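Local coordinates for uncharacterized protein (Bacteroides eggerthii, PDB 4L3R) that is of unknown function but belongs to the DUF4847 family of the calycin clan, whose relatives often bind small hydrophobic ligands in a beta-barrel, at residues L47-T50 against E51-T54; S35-A38 against E39-A42; Q28-Q31 against G32-S35. All coordinates share one frame; numbering follows the deposited sequence.

Contact 1 of 3, residues L47-T50 against E51-T54; sequences LKIT and ENFT
I49 and N52 close a type I beta turn, I49-T50-E51-N52, which reverses the chain as helix 37-48 ends and leads it into strand 54-61. The turn bond runs from N52 N to I49 O over 3.2 Å, with N-H...O at 147° and the donor standing above the carbonyl plane, 57° out of it. I49 lies against two side chains. Its CG2 methyl meets the E51 carboxylate, 3.3 Å from OE1, because E51 holds CG between its own backbone N and carbonyl carbon (chi1 62°) and then bends at chi2, folding the acid back over the turn. The side-chain amide of N52 comes up beside the isoleucine, with ND2 3.5 Å from I49 CB and 3.6 Å from I49 CD1. That same ND2 donates to L46 O, so the amide ties the last turn of the helix to the loop while its nitrogen rests on the isoleucine. Farther along, T54 brings CG2 to 3.5 Å from T50 O. F53, which is buried, meets L47 at about a right angle: L47 CD1 is 3.6 Å from F53 CD2 and approaches the ring obliquely. F53 also makes an edge-to-face contact with F111 of helix 106-116 and, with left-handed backbone angles, joins T54 in facing H73 as a G1 beta bulge at the start of the strand. K16 NZ gathers the carbonyl oxygens of L47 and N52, with a weaker bond to T50 O; its ammonium would probably offset the partial negative charge of the L47 carbonyl at the helix end and of the two loop carbonyls, while L47 and F53 carry apolar packing up to the helix end.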
ATOM      1  N   LEU B  47     -13.998  11.569  22.605  1.00 53.67           N
ATOM      2  CA  LEU B  47     -14.211  11.467  21.160  1.00 52.20           C
ATOM      3  C   LEU B  47     -13.871  12.780  20.436  1.00 60.02           C
ATOM      4  O   LEU B  47     -13.509  12.722  19.265  1.00 60.11           O
ATOM      5  CB  LEU B  47     -15.663  11.056  20.858  1.00 51.06           C
ATOM      6  CG  LEU B  47     -16.029  10.764  19.399  1.00 54.89           C
ATOM      7  CD1 LEU B  47     -15.208   9.610  18.844  1.00 53.08           C
ATOM      8  CD2 LEU B  47     -17.509  10.457  19.269  1.00 57.71           C
ATOM      9  N   LYS B  48     -13.986  13.952  21.105  1.00 60.25           N
ATOM     10  CA  LYS B  48     -13.628  15.251  20.493  1.00 63.14           C
ATOM     11  C   LYS B  48     -12.109  15.371  20.244  1.00 68.56           C
ATOM     12  O   LYS B  48     -11.706  16.164  19.386  1.00 70.22           O
ATOM     13  CB  LYS B  48     -14.084  16.446  21.358  1.00 67.97           C
ATOM     14  CG  LYS B  48     -15.571  16.771  21.270  1.00 83.03           C
ATOM     15  CD  LYS B  48     -15.933  17.954  22.180  1.00 95.58           C
ATOM     16  CE  LYS B  48     -17.412  18.281  22.183  1.00108.75           C
ATOM     17  NZ  LYS B  48     -18.180  17.447  23.148  1.00114.91           N
ATOM     18  N   ILE B  49     -11.268  14.626  21.005  1.00 64.00           N
ATOM     19  CA  ILE B  49      -9.813  14.671  20.832  1.00 65.01           C
ATOM     20  C   ILE B  49      -9.491  14.066  19.465  1.00 67.19           C
ATOM     21  O   ILE B  49      -9.936  12.959  19.168  1.00 64.31           O
ATOM     22  CB  ILE B  49      -9.064  13.967  21.999  1.00 67.78           C
ATOM     23  CG1 ILE B  49      -9.280  14.744  23.324  1.00 70.90           C
ATOM     24  CG2 ILE B  49      -7.561  13.850  21.690  1.00 69.73           C
ATOM     25  CD1 ILE B  49      -8.934  13.977  24.606  1.00 77.30           C
ATOM     26  N   THR B  50      -8.736  14.804  18.637  1.00 66.30           N
ATOM     27  CA  THR B  50      -8.401  14.433  17.253  1.00 65.82           C
ATOM     28  C   THR B  50      -7.810  13.023  17.120  1.00 66.74           C
ATOM     29  O   THR B  50      -8.286  12.245  16.307  1.00 62.34           O
ATOM     30  CB  THR B  50      -7.413  15.470  16.664  1.00 74.94           C
ATOM     31  OG1 THR B  50      -8.022  16.760  16.747  1.00 77.02           O
ATOM     32  CG2 THR B  50      -7.036  15.174  15.204  1.00 70.52           C
ATOM     33  N   GLU B  51      -6.771  12.721  17.897  1.00 66.22           N
ATOM     34  CA  GLU B  51      -6.059  11.442  17.830  1.00 64.61           C
ATOM     35  C   GLU B  51      -6.850  10.246  18.386  1.00 64.05           C
ATOM     36  O   GLU B  51      -6.443   9.121  18.117  1.00 62.61           O
ATOM     37  CB  GLU B  51      -4.681  11.530  18.538  1.00 69.10           C
ATOM     38  CG  GLU B  51      -4.711  11.835  20.035  1.00 86.67           C
ATOM     39  CD  GLU B  51      -4.477  13.282  20.429  1.00116.40           C
ATOM     40  OE1 GLU B  51      -4.945  14.183  19.695  1.00107.48           O
ATOM     41  OE2 GLU B  51      -3.894  13.513  21.513  1.00120.31           O
ATOM     42  N   ASN B  52      -7.950  10.451  19.142  1.00 59.16           N
ATOM     43  CA  ASN B  52      -8.734   9.336  19.707  1.00 54.96           C
ATOM     44  C   ASN B  52      -9.763   8.781  18.726  1.00 55.14           C
ATOM     45  O   ASN B  52     -10.333   9.523  17.924  1.00 55.47           O
ATOM     46  CB  ASN B  52      -9.442   9.762  20.992  1.00 52.79           C
ATOM     47  CG  ASN B  52      -8.500  10.107  22.118  1.00 62.58           C
ATOM     48  OD1 ASN B  52      -7.301   9.883  22.036  1.00 61.28           O
ATOM     49  ND2 ASN B  52      -9.023  10.645  23.215  1.00 55.39           N
ATOM     50  N   PHE B  53     -10.001   7.456  18.814  1.00 48.59           N
ATOM     51  CA  PHE B  53     -10.945   6.693  17.994  1.00 45.97           C
ATOM     52  C   PHE B  53     -10.647   6.851  16.497  1.00 50.51           C
ATOM     53  O   PHE B  53     -11.534   7.173  15.701  1.00 49.47           O
ATOM     54  CB  PHE B  53     -12.402   7.066  18.319  1.00 47.32           C
ATOM     55  CG  PHE B  53     -12.757   6.901  19.778  1.00 47.71           C
ATOM     56  CD1 PHE B  53     -13.261   5.699  20.254  1.00 48.32           C
ATOM     57  CD2 PHE B  53     -12.605   7.954  20.670  1.00 50.35           C
ATOM     58  CE1 PHE B  53     -13.561   5.539  21.604  1.00 48.88           C
ATOM     59  CE2 PHE B  53     -12.919   7.799  22.019  1.00 52.77           C
ATOM     60  CZ  PHE B  53     -13.411   6.597  22.475  1.00 49.49           C
ATOM     61  N   THR B  54      -9.382   6.602  16.124  1.00 48.32           N
ATOM     62  CA  THR B  54      -8.931   6.678  14.738  1.00 48.44           C
ATOM     63  C   THR B  54      -8.675   5.269  14.197  1.00 50.55           C
ATOM     64  O   THR B  54      -8.456   4.329  14.968  1.00 48.77           O
ATOM     65  CB  THR B  54      -7.688   7.545  14.615  1.00 56.62           C
ATOM     66  OG1 THR B  54      -6.631   6.980  15.392  1.00 59.97           O
ATOM     67  CG2 THR B  54      -7.939   8.983  15.013  1.00 54.76           C
TER

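Contact 2 of 3, residues S35-A38 against E39-A42; sequences SNEA and EEKA
N36 turns its CG between its backbone N and carbonyl carbon (chi1 54°), and E39 sets CG anti to its own carbonyl carbon (chi1 -80°) with the chain extended beyond; these torsions send the asparagine forward to E39 N and the glutamate back to S35 N. N36 is the N-cap of helix 37-48: its OD1 accepts from E39 N at 2.9 Å, the donor somewhat tilted from the carbonyl plane. E39 reaches in the reverse direction and passes the cap residue to take S35 N on OE1, 2.8 Å away and nearly straight at 171°. The N36 and E39 side chains cross at about a right angle, E39 CG lying 3.5 Å from N36 OD1. OE1 also forms a salt bridge with K106, so one carboxylate oxygen joins the loop before the helix to helix 106-116. An alanine at E39 would remove this carboxylate and is likely to leave S35 N and the ammonium of K106 without their shared acceptor. Beyond the cap, the helix settles into regular bonds, K41 N to E37 O and A42 N to A38 O. E37 OE2 stands 4.1 Å from E40 OE1, a pair of like charges, but E40 OE2 is held by R44 in a salt bridge. E37 and E39, in the first turn, would probably interact favourably with the positive end of the helix dipole, adding to the capping bonds.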
ATOM      1  N   SER B  35     -24.451   3.585  30.807  1.00 57.79           N
ATOM      2  CA  SER B  35     -25.451   3.371  31.873  1.00 59.72           C
ATOM      3  C   SER B  35     -26.067   4.690  32.378  1.00 63.20           C
ATOM      4  O   SER B  35     -27.106   4.650  33.039  1.00 65.26           O
ATOM      5  CB  SER B  35     -24.823   2.643  33.064  1.00 64.39           C
ATOM      6  OG  SER B  35     -24.497   1.294  32.778  1.00 70.82           O
ATOM      7  N   ASN B  36     -25.414   5.845  32.130  1.00 57.28           N
ATOM      8  CA  ASN B  36     -25.910   7.136  32.624  1.00 58.67           C
ATOM      9  C   ASN B  36     -25.380   8.286  31.763  1.00 60.23           C
ATOM     10  O   ASN B  36     -24.483   8.071  30.947  1.00 56.20           O
ATOM     11  CB  ASN B  36     -25.512   7.327  34.098  1.00 60.71           C
ATOM     12  CG  ASN B  36     -24.031   7.175  34.370  1.00 71.94           C
ATOM     13  OD1 ASN B  36     -23.220   8.014  33.978  1.00 63.60           O
ATOM     14  ND2 ASN B  36     -23.641   6.112  35.058  1.00 66.58           N
ATOM     15  N   GLU B  37     -25.933   9.507  31.950  1.00 59.29           N
ATOM     16  CA  GLU B  37     -25.521  10.687  31.163  1.00 59.27           C
ATOM     17  C   GLU B  37     -24.026  11.058  31.372  1.00 61.78           C
ATOM     18  O   GLU B  37     -23.369  11.452  30.411  1.00 58.80           O
ATOM     19  CB  GLU B  37     -26.403  11.926  31.480  1.00 63.68           C
ATOM     20  CG  GLU B  37     -27.167  12.499  30.296  1.00 76.53           C
ATOM     21  CD  GLU B  37     -26.334  12.913  29.097  1.00105.28           C
ATOM     22  OE1 GLU B  37     -25.224  13.457  29.296  1.00111.02           O
ATOM     23  OE2 GLU B  37     -26.805  12.709  27.954  1.00 97.71           O
ATOM     24  N   ALA B  38     -23.501  10.951  32.612  1.00 60.49           N
ATOM     25  CA  ALA B  38     -22.109  11.323  32.907  1.00 60.45           C
ATOM     26  C   ALA B  38     -21.118  10.440  32.150  1.00 63.72           C
ATOM     27  O   ALA B  38     -20.119  10.955  31.636  1.00 63.75           O
ATOM     28  CB  ALA B  38     -21.841  11.248  34.404  1.00 63.10           C
ATOM     29  N   GLU B  39     -21.389   9.124  32.060  1.00 59.17           N
ATOM     30  CA  GLU B  39     -20.536   8.211  31.287  1.00 56.57           C
ATOM     31  C   GLU B  39     -20.508   8.617  29.811  1.00 60.44           C
ATOM     32  O   GLU B  39     -19.434   8.681  29.209  1.00 59.58           O
ATOM     33  CB  GLU B  39     -21.034   6.759  31.387  1.00 57.27           C
ATOM     34  CG  GLU B  39     -20.641   6.020  32.652  1.00 67.46           C
ATOM     35  CD  GLU B  39     -21.125   4.581  32.689  1.00 84.42           C
ATOM     36  OE1 GLU B  39     -21.907   4.185  31.794  1.00 64.21           O
ATOM     37  OE2 GLU B  39     -20.724   3.848  33.622  1.00 82.60           O
ATOM     38  N   GLU B  40     -21.695   8.875  29.225  1.00 57.91           N
ATOM     39  CA  GLU B  40     -21.805   9.274  27.820  1.00 56.85           C
ATOM     40  C   GLU B  40     -21.089  10.605  27.575  1.00 62.11           C
ATOM     41  O   GLU B  40     -20.370  10.725  26.585  1.00 61.09           O
ATOM     42  CB  GLU B  40     -23.281   9.357  27.378  1.00 59.09           C
ATOM     43  CG  GLU B  40     -23.465   9.878  25.957  1.00 67.83           C
ATOM     44  CD  GLU B  40     -24.869   9.844  25.387  1.00 85.61           C
ATOM     45  OE1 GLU B  40     -25.764   9.223  26.003  1.00 78.70           O
ATOM     46  OE2 GLU B  40     -25.077  10.471  24.324  1.00 77.43           O
ATOM     47  N   LYS B  41     -21.291  11.590  28.468  1.00 60.60           N
ATOM     48  CA  LYS B  41     -20.656  12.911  28.392  1.00 62.34           C
ATOM     49  C   LYS B  41     -19.126  12.772  28.369  1.00 65.65           C
ATOM     50  O   LYS B  41     -18.479  13.368  27.512  1.00 65.05           O
ATOM     51  CB  LYS B  41     -21.101  13.784  29.584  1.00 68.23           C
ATOM     52  CG  LYS B  41     -20.621  15.237  29.560  1.00 90.51           C
ATOM     53  CD  LYS B  41     -21.092  15.982  30.815  1.00108.65           C
ATOM     54  CE  LYS B  41     -20.492  17.361  30.971  1.00125.34           C
ATOM     55  NZ  LYS B  41     -21.130  18.357  30.071  1.00136.88           N
ATOM     56  N   ALA B  42     -18.562  11.970  29.295  1.00 61.65           N
ATOM     57  CA  ALA B  42     -17.116  11.740  29.401  1.00 61.25           C
ATOM     58  C   ALA B  42     -16.555  11.051  28.132  1.00 63.26           C
ATOM     59  O   ALA B  42     -15.451  11.377  27.695  1.00 63.18           O
ATOM     60  CB  ALA B  42     -16.809  10.905  30.641  1.00 62.36           C
TER

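Contact 3 of 3, residues Q28-Q31 against G32-S35; sequences QFYQ and GLWS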
ATOM      1  N   GLN B  28     -26.880   7.928  16.656  1.00 66.25           N
ATOM      2  CA  GLN B  28     -25.415   7.932  16.638  1.00 61.74           C
ATOM      3  C   GLN B  28     -24.847   6.752  17.423  1.00 61.53           C
ATOM      4  O   GLN B  28     -23.920   6.105  16.949  1.00 58.70           O
ATOM      5  CB  GLN B  28     -24.857   9.243  17.211  1.00 62.93           C
ATOM      6  CG  GLN B  28     -23.365   9.439  16.917  1.00 58.73           C
ATOM      7  CD  GLN B  28     -22.825  10.723  17.490  1.00 75.28           C
ATOM      8  OE1 GLN B  28     -23.468  11.392  18.301  1.00 69.73           O
ATOM      9  NE2 GLN B  28     -21.607  11.082  17.109  1.00 68.26           N
ATOM     10  N   PHE B  29     -25.370   6.501  18.634  1.00 57.32           N
ATOM     11  CA  PHE B  29     -24.916   5.394  19.475  1.00 54.64           C
ATOM     12  C   PHE B  29     -26.092   4.523  19.867  1.00 60.76           C
ATOM     13  O   PHE B  29     -27.161   5.055  20.188  1.00 62.15           O
ATOM     14  CB  PHE B  29     -24.185   5.916  20.709  1.00 55.18           C
ATOM     15  CG  PHE B  29     -22.950   6.690  20.325  1.00 55.62           C
ATOM     16  CD1 PHE B  29     -21.847   6.044  19.781  1.00 55.56           C
ATOM     17  CD2 PHE B  29     -22.917   8.073  20.432  1.00 59.40           C
ATOM     18  CE1 PHE B  29     -20.729   6.763  19.382  1.00 56.22           C
ATOM     19  CE2 PHE B  29     -21.773   8.786  20.074  1.00 61.89           C
ATOM     20  CZ  PHE B  29     -20.697   8.130  19.531  1.00 57.91           C
ATOM     21  N   TYR B  30     -25.911   3.177  19.816  1.00 56.57           N
ATOM     22  CA  TYR B  30     -27.004   2.238  20.128  1.00 58.44           C
ATOM     23  C   TYR B  30     -27.435   2.367  21.595  1.00 64.24           C
ATOM     24  O   TYR B  30     -26.672   2.845  22.430  1.00 62.28           O
ATOM     25  CB  TYR B  30     -26.644   0.767  19.793  1.00 58.48           C
ATOM     26  CG  TYR B  30     -25.438   0.194  20.510  1.00 56.49           C
ATOM     27  CD1 TYR B  30     -25.559  -0.387  21.769  1.00 58.41           C
ATOM     28  CD2 TYR B  30     -24.201   0.118  19.880  1.00 54.75           C
ATOM     29  CE1 TYR B  30     -24.461  -0.945  22.420  1.00 56.66           C
ATOM     30  CE2 TYR B  30     -23.085  -0.413  20.531  1.00 53.84           C
ATOM     31  CZ  TYR B  30     -23.230  -0.991  21.781  1.00 59.97           C
ATOM     32  OH  TYR B  30     -22.158  -1.575  22.415  1.00 56.76           O
ATOM     33  N   GLN B  31     -28.669   1.960  21.889  1.00 64.35           N
ATOM     34  CA  GLN B  31     -29.227   2.062  23.237  1.00 65.47           C
ATOM     35  C   GLN B  31     -28.522   1.073  24.186  1.00 66.05           C
ATOM     36  O   GLN B  31     -28.370  -0.102  23.845  1.00 64.44           O
ATOM     37  CB  GLN B  31     -30.749   1.798  23.193  1.00 71.02           C
ATOM     38  CG  GLN B  31     -31.541   2.465  24.310  1.00 95.66           C
ATOM     39  CD  GLN B  31     -33.026   2.449  24.005  1.00127.75           C
ATOM     40  OE1 GLN B  31     -33.569   1.458  23.495  1.00126.29           O
ATOM     41  NE2 GLN B  31     -33.719   3.553  24.265  1.00122.55           N
ATOM     42  N   GLY B  32     -28.090   1.559  25.350  1.00 61.89           N
ATOM     43  CA  GLY B  32     -27.425   0.724  26.343  1.00 61.47           C
ATOM     44  C   GLY B  32     -25.910   0.683  26.253  1.00 61.80           C
ATOM     45  O   GLY B  32     -25.280  -0.117  26.955  1.00 61.80           O
ATOM     46  N   LEU B  33     -25.297   1.543  25.411  1.00 55.39           N
ATOM     47  CA  LEU B  33     -23.833   1.603  25.286  1.00 52.03           C
ATOM     48  C   LEU B  33     -23.255   2.116  26.622  1.00 57.09           C
ATOM     49  O   LEU B  33     -22.285   1.552  27.133  1.00 56.87           O
ATOM     50  CB  LEU B  33     -23.428   2.496  24.105  1.00 50.02           C
ATOM     51  CG  LEU B  33     -22.092   2.179  23.429  1.00 51.88           C
ATOM     52  CD1 LEU B  33     -21.966   2.930  22.114  1.00 50.73           C
ATOM     53  CD2 LEU B  33     -20.915   2.494  24.329  1.00 52.27           C
ATOM     54  N   TRP B  34     -23.898   3.148  27.201  1.00 54.34           N
ATOM     55  CA  TRP B  34     -23.562   3.714  28.515  1.00 54.72           C
ATOM     56  C   TRP B  34     -24.706   3.435  29.494  1.00 59.84           C
ATOM     57  O   TRP B  34     -25.793   3.061  29.064  1.00 60.22           O
ATOM     58  CB  TRP B  34     -23.308   5.221  28.398  1.00 53.09           C
ATOM     59  CG  TRP B  34     -22.165   5.566  27.490  1.00 52.01           C
ATOM     60  CD1 TRP B  34     -20.837   5.461  27.773  1.00 54.04           C
ATOM     61  CD2 TRP B  34     -22.252   6.060  26.145  1.00 50.96           C
ATOM     62  NE1 TRP B  34     -20.089   5.895  26.705  1.00 51.85           N
ATOM     63  CE2 TRP B  34     -20.932   6.250  25.683  1.00 53.28           C
ATOM     64  CE3 TRP B  34     -23.320   6.390  25.295  1.00 52.97           C
ATOM     65  CZ2 TRP B  34     -20.652   6.766  24.414  1.00 52.01           C
ATOM     66  CZ3 TRP B  34     -23.038   6.878  24.028  1.00 54.11           C
ATOM     67  CH2 TRP B  34     -21.714   7.072  23.606  1.00 53.14           C
ATOM     68  N   SER B  35     -24.451   3.585  30.807  1.00 57.79           N
ATOM     69  CA  SER B  35     -25.451   3.371  31.873  1.00 59.72           C
ATOM     70  C   SER B  35     -26.067   4.690  32.378  1.00 63.20           C
ATOM     71  O   SER B  35     -27.106   4.650  33.039  1.00 65.26           O
ATOM     72  CB  SER B  35     -24.823   2.643  33.064  1.00 64.39           C
ATOM     73  OG  SER B  35     -24.497   1.294  32.778  1.00 70.82           O
TER
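Y30 to L33 form a type II beta turn in the loop that leads from strand 15-22 to helix 37-48. Y30 O and L33 N stand 3.5 Å apart, a long separation for a turn bond. G32 takes the third position with a positive phi, where any beta carbon would collide with Q31 O, a place that calls for glycine. Across the turn, L33 lies over one face of the Y30 ring in a CH-pi contact, its CG 4.1 Å from the ring centroid and 25° off the normal. The tyrosine reaches this place with CG between its backbone N and carbonyl carbon (chi1 60°), which swings the ring over the turn toward the leucine; K139 makes a cation-pi contact with the same ring. L33 also sends CD1 to F29 CD1, 3.9 Å away, while V110 and L107 of helix 106-116 pack against it. W34 and F29 make a T-shaped pair, the six-membered ring of W34 pointing its edge at the phenylalanine face, with centroids 5.0 Å apart and planes at 76°. The indole NE1 is hydrogen-bonded to S43 OG on helix 37-48, which helps to set the direction of the indole. Q28 CG lies over the rim of the opposite face of F29, and the ring is held between it and the indole edge, whose CH2 comes to 3.5 Å from F29 CG.

In the fold
The three contacts follow one another along a single excursion from strand 15-22 to strand 54-61. Contacts 2 and 1 sit at the two ends of helix 37-48, their centres about 17 Å apart, and contact 3 is the loop that delivers the chain to it. Contact 2 is surface and polar, built on capping bonds and charges; contact 3, also largely at the surface, is held by aromatic and leucine packing; contact 1 is partly buried, with a hydrogen-bonded turn beside an apolar pair. Contacts 2 and 3 share S35, and W34 lies on E40. F29 of contact 3 touches L47 of contact 1, so loop and helix end meet in one apolar patch beside helix 106-116.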